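Local coordinates for putative branched-chain amino acid transport system substrate-binding protein (Rhodopseudomonas palustris, PDB 3TX6), which probably serves as the periplasmic solute-binding component of an ABC transporter for lignin-derived aromatic acids, and is seen here holding 3-(4-hydroxyphenyl)pyruvic acid, at residues 95-100 / 292-297; 165-170 / 187-192; 322-327 / 334-339. One frame throughout, in Å; residues are numbered along the deposited sequence.

Contact 1: 95-100 / 292-297; sequences PHIALA and KVLERV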
loop_
_atom_site.group_PDB
_atom_site.type_symbol
_atom_site.label_atom_id
_atom_site.label_comp_id
_atom_site.label_asym_id
_atom_site.label_seq_id
_atom_site.Cartn_x
_atom_site.Cartn_y
_atom_site.Cartn_z
ATOM N N PRO A 95 11.060 10.599 -11.493
ATOM C CA PRO A 95 10.901 9.609 -10.433
ATOM C C PRO A 95 9.466 9.544 -9.948
ATOM O O PRO A 95 8.830 10.577 -9.677
ATOM C CB PRO A 95 11.831 10.106 -9.329
ATOM C CG PRO A 95 12.908 10.865 -10.095
ATOM C CD PRO A 95 12.183 11.518 -11.226
ATOM N N HIS A 96 8.998 8.319 -9.766
ATOM C CA HIS A 96 7.651 8.044 -9.299
ATOM C C HIS A 96 7.696 7.156 -8.100
ATOM O O HIS A 96 8.254 6.050 -8.150
ATOM C CB HIS A 96 6.883 7.357 -10.449
ATOM C CG HIS A 96 5.572 6.774 -10.021
ATOM N ND1 HIS A 96 5.105 5.579 -10.499
ATOM C CD2 HIS A 96 4.600 7.258 -9.131
ATOM C CE1 HIS A 96 3.917 5.319 -9.921
ATOM N NE2 HIS A 96 3.610 6.337 -9.080
ATOM N N ILE A 97 7.103 7.619 -6.993
ATOM C CA ILE A 97 6.938 6.776 -5.819
ATOM C C ILE A 97 5.456 6.366 -5.721
ATOM O O ILE A 97 4.561 7.210 -5.483
ATOM C CB ILE A 97 7.385 7.485 -4.522
ATOM C CG1 ILE A 97 8.859 7.838 -4.584
ATOM C CG2 ILE A 97 7.132 6.581 -3.353
ATOM C CD1 ILE A 97 9.388 8.701 -3.430
ATOM N N ALA A 98 5.199 5.091 -6.007
ATOM C CA ALA A 98 3.864 4.517 -6.002
ATOM C C ALA A 98 3.353 4.373 -4.575
ATOM O O ALA A 98 4.091 3.901 -3.707
ATOM C CB ALA A 98 3.845 3.179 -6.755
ATOM N N LEU A 99 2.055 4.655 -4.395
ATOM C CA LEU A 99 1.394 4.519 -3.092
ATOM C C LEU A 99 0.380 3.340 -3.056
ATOM O O LEU A 99 -0.312 3.162 -2.057
ATOM C CB LEU A 99 0.765 5.846 -2.667
ATOM C CG LEU A 99 1.692 7.058 -2.577
ATOM C CD1 LEU A 99 0.919 8.326 -2.125
ATOM C CD2 LEU A 99 2.934 6.831 -1.695
ATOM N N ALA A 100 0.359 2.532 -4.120
ATOM C CA ALA A 100 -0.396 1.284 -4.221
ATOM C C ALA A 100 0.501 0.270 -4.872
ATOM O O ALA A 100 1.386 0.644 -5.604
ATOM C CB ALA A 100 -1.639 1.454 -5.074
ATOM N N LYS A 292 10.007 10.264 3.874
ATOM C CA LYS A 292 11.204 9.737 4.534
ATOM C C LYS A 292 12.209 9.291 3.469
ATOM O O LYS A 292 13.408 9.541 3.611
ATOM C CB LYS A 292 10.871 8.579 5.482
ATOM C CG LYS A 292 10.105 8.970 6.743
ATOM C CD LYS A 292 10.924 9.919 7.624
ATOM C CE LYS A 292 10.305 10.137 8.988
ATOM N NZ LYS A 292 11.090 11.001 9.938
ATOM N N VAL A 293 11.741 8.675 2.370
ATOM C CA VAL A 293 12.661 8.309 1.271
ATOM C C VAL A 293 13.304 9.558 0.674
ATOM O O VAL A 293 14.529 9.596 0.446
ATOM C CB VAL A 293 11.962 7.407 0.214
ATOM C CG1 VAL A 293 12.806 7.264 -1.057
ATOM C CG2 VAL A 293 11.573 6.077 0.822
ATOM N N LEU A 294 12.480 10.585 0.407
ATOM C CA LEU A 294 13.001 11.844 -0.076
ATOM C C LEU A 294 14.023 12.496 0.869
ATOM O O LEU A 294 15.013 13.074 0.393
ATOM C CB LEU A 294 11.893 12.832 -0.413
ATOM C CG LEU A 294 10.977 12.442 -1.585
ATOM C CD1 LEU A 294 10.014 13.596 -1.902
ATOM C CD2 LEU A 294 11.795 12.008 -2.797
ATOM N N GLU A 295 13.819 12.424 2.177
ATOM C CA GLU A 295 14.817 12.945 3.102
ATOM C C GLU A 295 16.200 12.279 2.951
ATOM O O GLU A 295 17.189 12.928 3.252
ATOM C CB GLU A 295 14.360 12.802 4.553
ATOM C CG GLU A 295 13.263 13.759 4.954
ATOM C CD GLU A 295 12.906 13.568 6.422
ATOM O OE1 GLU A 295 13.787 13.229 7.256
ATOM O OE2 GLU A 295 11.772 13.737 6.784
ATOM N N ARG A 296 16.253 11.029 2.491
ATOM C CA ARG A 296 17.526 10.325 2.212
ATOM C C ARG A 296 18.064 10.665 0.828
ATOM O O ARG A 296 19.271 10.940 0.684
ATOM C CB ARG A 296 17.369 8.782 2.247
ATOM C CG ARG A 296 17.407 8.201 3.620
ATOM C CD ARG A 296 18.806 8.205 4.231
ATOM N NE ARG A 296 19.815 7.351 3.617
ATOM C CZ ARG A 296 20.030 6.050 3.894
ATOM N NH1 ARG A 296 19.286 5.368 4.742
ATOM N NH2 ARG A 296 21.001 5.419 3.285
ATOM N N VAL A 297 17.200 10.629 -0.198
ATOM C CA VAL A 297 17.737 10.650 -1.545
ATOM C C VAL A 297 17.928 12.088 -2.074
ATOM O O VAL A 297 18.800 12.349 -2.889
ATOM C CB VAL A 297 16.924 9.833 -2.556
ATOM C CG1 VAL A 297 16.943 8.339 -2.245
ATOM C CG2 VAL A 297 15.523 10.362 -2.792
#

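Contact 2: 165-170 / 187-192; sequences KIVAEE and VAANPD. With ACY (acetic acid), chain F.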
loop_
_atom_site.group_PDB
_atom_site.type_symbol
_atom_site.label_atom_id
_atom_site.label_comp_id
_atom_site.label_asym_id
_atom_site.label_seq_id
_atom_site.Cartn_x
_atom_site.Cartn_y
_atom_site.Cartn_z
ATOM N N LYS A 165 -4.370 -26.112 -1.135
ATOM C CA LYS A 165 -5.106 -26.542 -2.325
ATOM C C LYS A 165 -6.220 -25.542 -2.561
ATOM O O LYS A 165 -7.073 -25.345 -1.696
ATOM C CB LYS A 165 -5.713 -27.941 -2.131
ATOM C CG LYS A 165 -6.372 -28.532 -3.385
ATOM C CD LYS A 165 -7.056 -29.881 -3.104
ATOM C CE LYS A 165 -7.871 -30.394 -4.297
ATOM N NZ LYS A 165 -9.054 -31.173 -3.846
ATOM N N ILE A 166 -6.209 -24.911 -3.729
ATOM C CA ILE A 166 -7.256 -23.958 -4.076
ATOM C C ILE A 166 -8.472 -24.695 -4.604
ATOM O O ILE A 166 -8.393 -25.388 -5.621
ATOM C CB ILE A 166 -6.794 -22.970 -5.137
ATOM C CG1 ILE A 166 -5.603 -22.157 -4.621
ATOM C CG2 ILE A 166 -7.933 -22.026 -5.504
ATOM C CD1 ILE A 166 -4.926 -21.379 -5.735
ATOM N N VAL A 167 -9.580 -24.573 -3.882
ATOM C CA VAL A 167 -10.803 -25.296 -4.230
ATOM C C VAL A 167 -11.906 -24.421 -4.792
ATOM O O VAL A 167 -12.970 -24.915 -5.207
ATOM C CB VAL A 167 -11.321 -26.137 -3.035
ATOM C CG1 VAL A 167 -10.245 -27.125 -2.604
ATOM C CG2 VAL A 167 -11.773 -25.248 -1.861
ATOM N N ALA A 168 -11.645 -23.117 -4.849
ATOM C CA ALA A 168 -12.611 -22.192 -5.360
ATOM C C ALA A 168 -11.957 -20.839 -5.610
ATOM O O ALA A 168 -11.168 -20.347 -4.768
ATOM C CB ALA A 168 -13.793 -22.039 -4.377
ATOM N N GLU A 169 -12.353 -20.219 -6.725
ATOM C CA GLU A 169 -11.876 -18.894 -7.115
ATOM C C GLU A 169 -13.046 -18.080 -7.638
ATOM O O GLU A 169 -13.647 -18.456 -8.650
ATOM C CB GLU A 169 -10.818 -18.975 -8.210
ATOM C CG GLU A 169 -10.320 -17.587 -8.642
ATOM C CD GLU A 169 -9.766 -17.519 -10.073
ATOM O OE1 GLU A 169 -9.735 -18.552 -10.768
ATOM O OE2 GLU A 169 -9.390 -16.404 -10.514
ATOM N N GLU A 170 -13.343 -16.975 -6.957
ATOM C CA GLU A 170 -14.402 -16.069 -7.365
ATOM C C GLU A 170 -13.878 -14.646 -7.412
ATOM O O GLU A 170 -13.003 -14.253 -6.613
ATOM C CB GLU A 170 -15.555 -16.149 -6.369
ATOM C CG GLU A 170 -16.204 -17.553 -6.267
ATOM C CD GLU A 170 -17.048 -17.879 -7.489
ATOM O OE1 GLU A 170 -17.711 -16.942 -8.017
ATOM O OE2 GLU A 170 -17.060 -19.054 -7.904
ATOM N N VAL A 187 -19.166 -20.838 0.199
ATOM C CA VAL A 187 -19.648 -21.501 1.430
ATOM C C VAL A 187 -19.941 -22.980 1.166
ATOM O O VAL A 187 -19.725 -23.837 2.076
ATOM C CB VAL A 187 -20.887 -20.782 2.049
ATOM C CG1 VAL A 187 -21.770 -21.736 2.859
ATOM C CG2 VAL A 187 -20.428 -19.592 2.900
ATOM N N ALA A 188 -20.430 -23.242 -0.062
ATOM C CA ALA A 188 -20.727 -24.565 -0.572
ATOM C C ALA A 188 -19.462 -25.413 -0.608
ATOM O O ALA A 188 -19.474 -26.590 -0.186
ATOM C CB ALA A 188 -21.298 -24.434 -1.983
ATOM N N ALA A 189 -18.381 -24.823 -1.122
ATOM C CA ALA A 189 -17.096 -25.510 -1.239
ATOM C C ALA A 189 -16.455 -25.682 0.136
ATOM O O ALA A 189 -15.629 -26.561 0.327
ATOM C CB ALA A 189 -16.174 -24.733 -2.168
ATOM N N ASN A 190 -16.819 -24.813 1.074
ATOM C CA ASN A 190 -16.399 -24.899 2.500
ATOM C C ASN A 190 -14.905 -25.209 2.651
ATOM O O ASN A 190 -14.514 -26.170 3.336
ATOM C CB ASN A 190 -17.279 -25.846 3.369
ATOM C CG ASN A 190 -17.037 -25.653 4.886
ATOM O OD1 ASN A 190 -16.722 -24.535 5.364
ATOM N ND2 ASN A 190 -17.162 -26.738 5.649
ATOM N N PRO A 191 -14.069 -24.357 2.034
ATOM C CA PRO A 191 -12.633 -24.488 2.220
ATOM C C PRO A 191 -12.304 -24.214 3.676
ATOM O O PRO A 191 -13.122 -23.566 4.384
ATOM C CB PRO A 191 -12.065 -23.411 1.309
ATOM C CG PRO A 191 -13.136 -22.382 1.244
ATOM C CD PRO A 191 -14.423 -23.142 1.267
ATOM N N ASP A 192 -11.178 -24.729 4.138
ATOM C CA ASP A 192 -10.715 -24.454 5.503
ATOM C C ASP A 192 -10.497 -22.953 5.786
ATOM O O ASP A 192 -10.646 -22.505 6.949
ATOM C CB ASP A 192 -9.424 -25.210 5.786
ATOM C CG ASP A 192 -9.585 -26.696 5.693
ATOM O OD1 ASP A 192 -10.726 -27.210 5.889
ATOM O OD2 ASP A 192 -8.536 -27.347 5.437
HETATM C C ACY F . -17.666 -26.157 9.509
HETATM O O ACY F . -17.296 -26.256 10.708
HETATM O OXT ACY F . -16.935 -26.485 8.536
HETATM C CH3 ACY F . -19.031 -25.616 9.223
#

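Contact 3: 322-327 / 334-339; sequences SEKDIA and SFTETD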
loop_
_atom_site.group_PDB
_atom_site.type_symbol
_atom_site.label_atom_id
_atom_site.label_comp_id
_atom_site.label_asym_id
_atom_site.label_seq_id
_atom_site.Cartn_x
_atom_site.Cartn_y
_atom_site.Cartn_z
ATOM N N SER A 322 21.346 3.766 -4.732
ATOM C CA SER A 322 22.636 3.867 -4.003
ATOM C C SER A 322 22.493 4.020 -2.498
ATOM O O SER A 322 23.356 3.559 -1.745
ATOM C CB SER A 322 23.528 5.010 -4.550
ATOM O OG SER A 322 22.984 6.302 -4.319
ATOM N N GLU A 323 21.387 4.600 -2.055
ATOM C CA GLU A 323 21.139 4.787 -0.640
ATOM C C GLU A 323 20.427 3.556 -0.074
ATOM O O GLU A 323 19.279 3.283 -0.404
ATOM C CB GLU A 323 20.281 6.029 -0.407
ATOM C CG GLU A 323 20.987 7.334 -0.687
ATOM C CD GLU A 323 22.100 7.624 0.315
ATOM O OE1 GLU A 323 21.807 7.652 1.538
ATOM O OE2 GLU A 323 23.261 7.851 -0.123
ATOM N N LYS A 324 21.075 2.867 0.844
ATOM C CA LYS A 324 20.581 1.589 1.351
ATOM C C LYS A 324 19.988 1.716 2.752
ATOM O O LYS A 324 20.374 2.580 3.522
ATOM C CB LYS A 324 21.702 0.554 1.373
ATOM C CG LYS A 324 22.274 0.183 -0.005
ATOM C CD LYS A 324 21.261 -0.406 -0.956
ATOM C CE LYS A 324 21.869 -0.650 -2.346
ATOM N NZ LYS A 324 20.881 -1.130 -3.330
ATOM N N ASP A 325 19.043 0.832 3.070
ATOM C CA ASP A 325 18.453 0.739 4.425
ATOM C C ASP A 325 17.811 2.075 4.831
ATOM O O ASP A 325 18.153 2.700 5.845
ATOM C CB ASP A 325 19.474 0.237 5.452
ATOM C CG ASP A 325 19.923 -1.176 5.173
ATOM O OD1 ASP A 325 19.057 -2.064 5.141
ATOM O OD2 ASP A 325 21.125 -1.408 4.955
ATOM N N ILE A 326 16.861 2.504 4.011
ATOM C CA ILE A 326 16.096 3.734 4.272
ATOM C C ILE A 326 14.962 3.371 5.259
ATOM O O ILE A 326 14.014 2.668 4.914
ATOM C CB ILE A 326 15.507 4.325 2.970
ATOM C CG1 ILE A 326 16.594 4.654 1.975
ATOM C CG2 ILE A 326 14.661 5.563 3.301
ATOM C CD1 ILE A 326 16.120 5.089 0.594
ATOM N N ALA A 327 15.073 3.888 6.478
ATOM C CA ALA A 327 14.146 3.558 7.543
ATOM C C ALA A 327 12.860 4.353 7.415
ATOM O O ALA A 327 12.898 5.556 7.261
ATOM C CB ALA A 327 14.777 3.710 8.920
ATOM N N SER A 334 15.548 -0.893 0.555
ATOM C CA SER A 334 16.773 -0.931 -0.224
ATOM C C SER A 334 16.434 -1.308 -1.645
ATOM O O SER A 334 16.346 -2.467 -1.990
ATOM C CB SER A 334 17.790 -1.937 0.337
ATOM O OG SER A 334 18.233 -1.585 1.622
ATOM N N PHE A 335 16.221 -0.307 -2.489
ATOM C CA PHE A 335 15.875 -0.587 -3.859
ATOM C C PHE A 335 17.102 -0.952 -4.686
ATOM O O PHE A 335 18.203 -0.517 -4.385
ATOM C CB PHE A 335 15.272 0.670 -4.492
ATOM C CG PHE A 335 14.064 1.226 -3.773
ATOM C CD1 PHE A 335 12.891 0.531 -3.778
ATOM C CD2 PHE A 335 14.108 2.440 -3.098
ATOM C CE1 PHE A 335 11.751 1.015 -3.145
ATOM C CE2 PHE A 335 12.978 2.942 -2.459
ATOM C CZ PHE A 335 11.798 2.223 -2.508
ATOM N N THR A 336 16.897 -1.693 -5.781
ATOM C CA THR A 336 17.960 -1.886 -6.752
ATOM C C THR A 336 17.379 -1.560 -8.107
ATOM O O THR A 336 16.167 -1.269 -8.212
ATOM C CB THR A 336 18.526 -3.331 -6.742
ATOM O OG1 THR A 336 17.544 -4.265 -7.201
ATOM C CG2 THR A 336 18.958 -3.689 -5.357
ATOM N N GLU A 337 18.218 -1.673 -9.140
ATOM C CA GLU A 337 17.795 -1.516 -10.526
ATOM C C GLU A 337 16.586 -2.421 -10.827
ATOM O O GLU A 337 15.703 -2.072 -11.619
ATOM C CB GLU A 337 18.985 -1.809 -11.479
ATOM C CG GLU A 337 18.620 -1.980 -12.944
ATOM C CD GLU A 337 19.778 -2.324 -13.922
ATOM O OE1 GLU A 337 20.928 -2.675 -13.530
ATOM O OE2 GLU A 337 19.500 -2.260 -15.138
ATOM N N THR A 338 16.598 -3.620 -10.240
ATOM C CA THR A 338 15.619 -4.629 -10.532
ATOM C C THR A 338 14.548 -4.845 -9.441
ATOM O O THR A 338 13.446 -5.299 -9.744
ATOM C CB THR A 338 16.320 -5.951 -10.912
ATOM O OG1 THR A 338 17.222 -6.328 -9.881
ATOM C CG2 THR A 338 17.130 -5.777 -12.286
ATOM N N ASP A 339 14.882 -4.524 -8.191
ATOM C CA ASP A 339 13.978 -4.679 -7.059
ATOM C C ASP A 339 13.408 -3.305 -6.716
ATOM O O ASP A 339 14.071 -2.494 -6.063
ATOM C CB ASP A 339 14.706 -5.245 -5.850
ATOM C CG ASP A 339 13.805 -5.425 -4.663
ATOM O OD1 ASP A 339 12.576 -5.134 -4.755
ATOM O OD2 ASP A 339 14.319 -5.955 -3.640
HETATM O O HOH W 1 16.891 2.398 -1.409
HETATM O O HOH W 2 17.145 -2.993 3.512
#

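Contact 1: 95-100 / 292-297
I97, in the strand 96-98, faces V293 and L294 on the helix 282-304 across a wide backbone gap, the closest pair of CA atoms being I97 CA and V293 CA at 9.2 Å. Side chains alone span that distance, and on the strand side a single residue does the work. The I97 side chain leaves the strand toward the helix with CG1 anti to its own carbonyl carbon (chi1 -62°). An extended second torsion (chi2 173°) then carries CD1 to the tip of the side chain, and this one methyl makes both close contacts. I97 CD1 lies 4.1 Å from L294 CD2, the two side chains meeting at a slant, and 4.4 Å from V293 CG1. The two helix residues reach it differently: V293 points its CB toward the strand, whereas L294 starts off to one side and only its branched end swings in. All three residues are buried, yet the two segments bury just 84 Å² between them, both sides summed, so the pairing is a light apolar touch inside a larger core. M115 also packs on both I97 and V293, while L294 touches V72 and V293 touches L320. The strand 96-98, running between the parallel strands 72-75 and 112-114, thus has this face covered by helix 282-304 with helix 310-322 alongside, and continues directly into L99 and A100, which touch the bound ligand.

Contact 2: 165-170 / 187-192
V167 and P191 make the tightest approach between the strand 165-172 and the turn that follows helix 180-189. From V167 CB, which points toward the turn, the side chain forks. CG1 is set anti to the carbonyl carbon (chi1 -58°), which leaves CG2 between the backbone N and the carbonyl carbon, and it is CG2 that does the touching. CG1 has no atom of 187-192 within 4.5 Å. V167 CG2 sits 3.7 Å from P191 CB, the valine lying aslant to the proline, and 4.4 Å from A189 CB, so one methyl bears on residues flanking N190. The next residue adds a second point: A168 CB meets A189 CB at 4.2 Å. Two consecutive strand residues can face the same partner because the strand is irregular at V167, where psi is only about -3°. On the other side of the contact, N190 is the first residue to leave the helix and has a positive phi, which turns the chain so that A189 and P191 face the strand while its own CB points away. Its CG is anti to the backbone N, and N190 ND2 donates an almost straight bond (173°) to OXT of an acetic acid, 2.9 Å away, probably a guest from the crystallisation liquor. T137 touches both V167 and P191. The contact belongs to a beta-alpha-beta crossover: strand 165-172, at the edge of the seven-stranded sheet, leads through helix 180-189 to strand 193-197, with the parallel strand 137-143 lying between the two.

Contact 3: 322-327 / 334-339
K324 reaches S334 and F335 by a side chain folded near its root: CG lies beside the backbone N (chi1 -64°), a second bend follows (chi2 -60°), and the rest runs extended. S334 likewise sets OG beside its backbone N, and from there OG turns to the backbone of D325. The folded lysine lays CD alongside S334, 4.0 Å from S334 CB, and delivers its ammonium to the main chain: K324 NZ donates to F335 O at 2.9 Å, arriving tilted from the carbonyl plane. V321 O is another acceptor for the same nitrogen. S334 OG accepts from D325 N at 2.9 Å, a fairly straight bond (155°), and is joined to D325 OD1 by a water lying 2.6 Å from S334 OG. A second water bridges the backbones, donating to E323 O and accepting from F335 N. Further on, T336 OG1 accepts from the backbone N-H groups of T338 and D339, an ST turn and ST motif that fold this end of the loop back on itself. The D325-S334 pairing closes the open end of the hairpin 326-328/331-333, where D325, with positive phi, and I326 both face Y333: a G1 beta bulge.

Contacts 1 and 3 share one side of the molecule, their centres about 11 Å apart, and meet directly: R296 of contact 1 forms a salt bridge with E323 and probably a hydrogen bond with K324 O, while I326 packs against V293. Contact 2 is nested along the chain inside the loop closed by contact 1, but its centre lies about 39 Å from the centres of both, in the seven-stranded sheet of the other lobe, contact 1 being on the six-stranded sheet. Chemistry follows location. The buried contact 1 joins strand and helix through methyl groups; contact 2, partly buried at a sheet edge, is likewise apolar; contact 3, at the surface, relies on polar side chains, main-chain atoms and bridging waters.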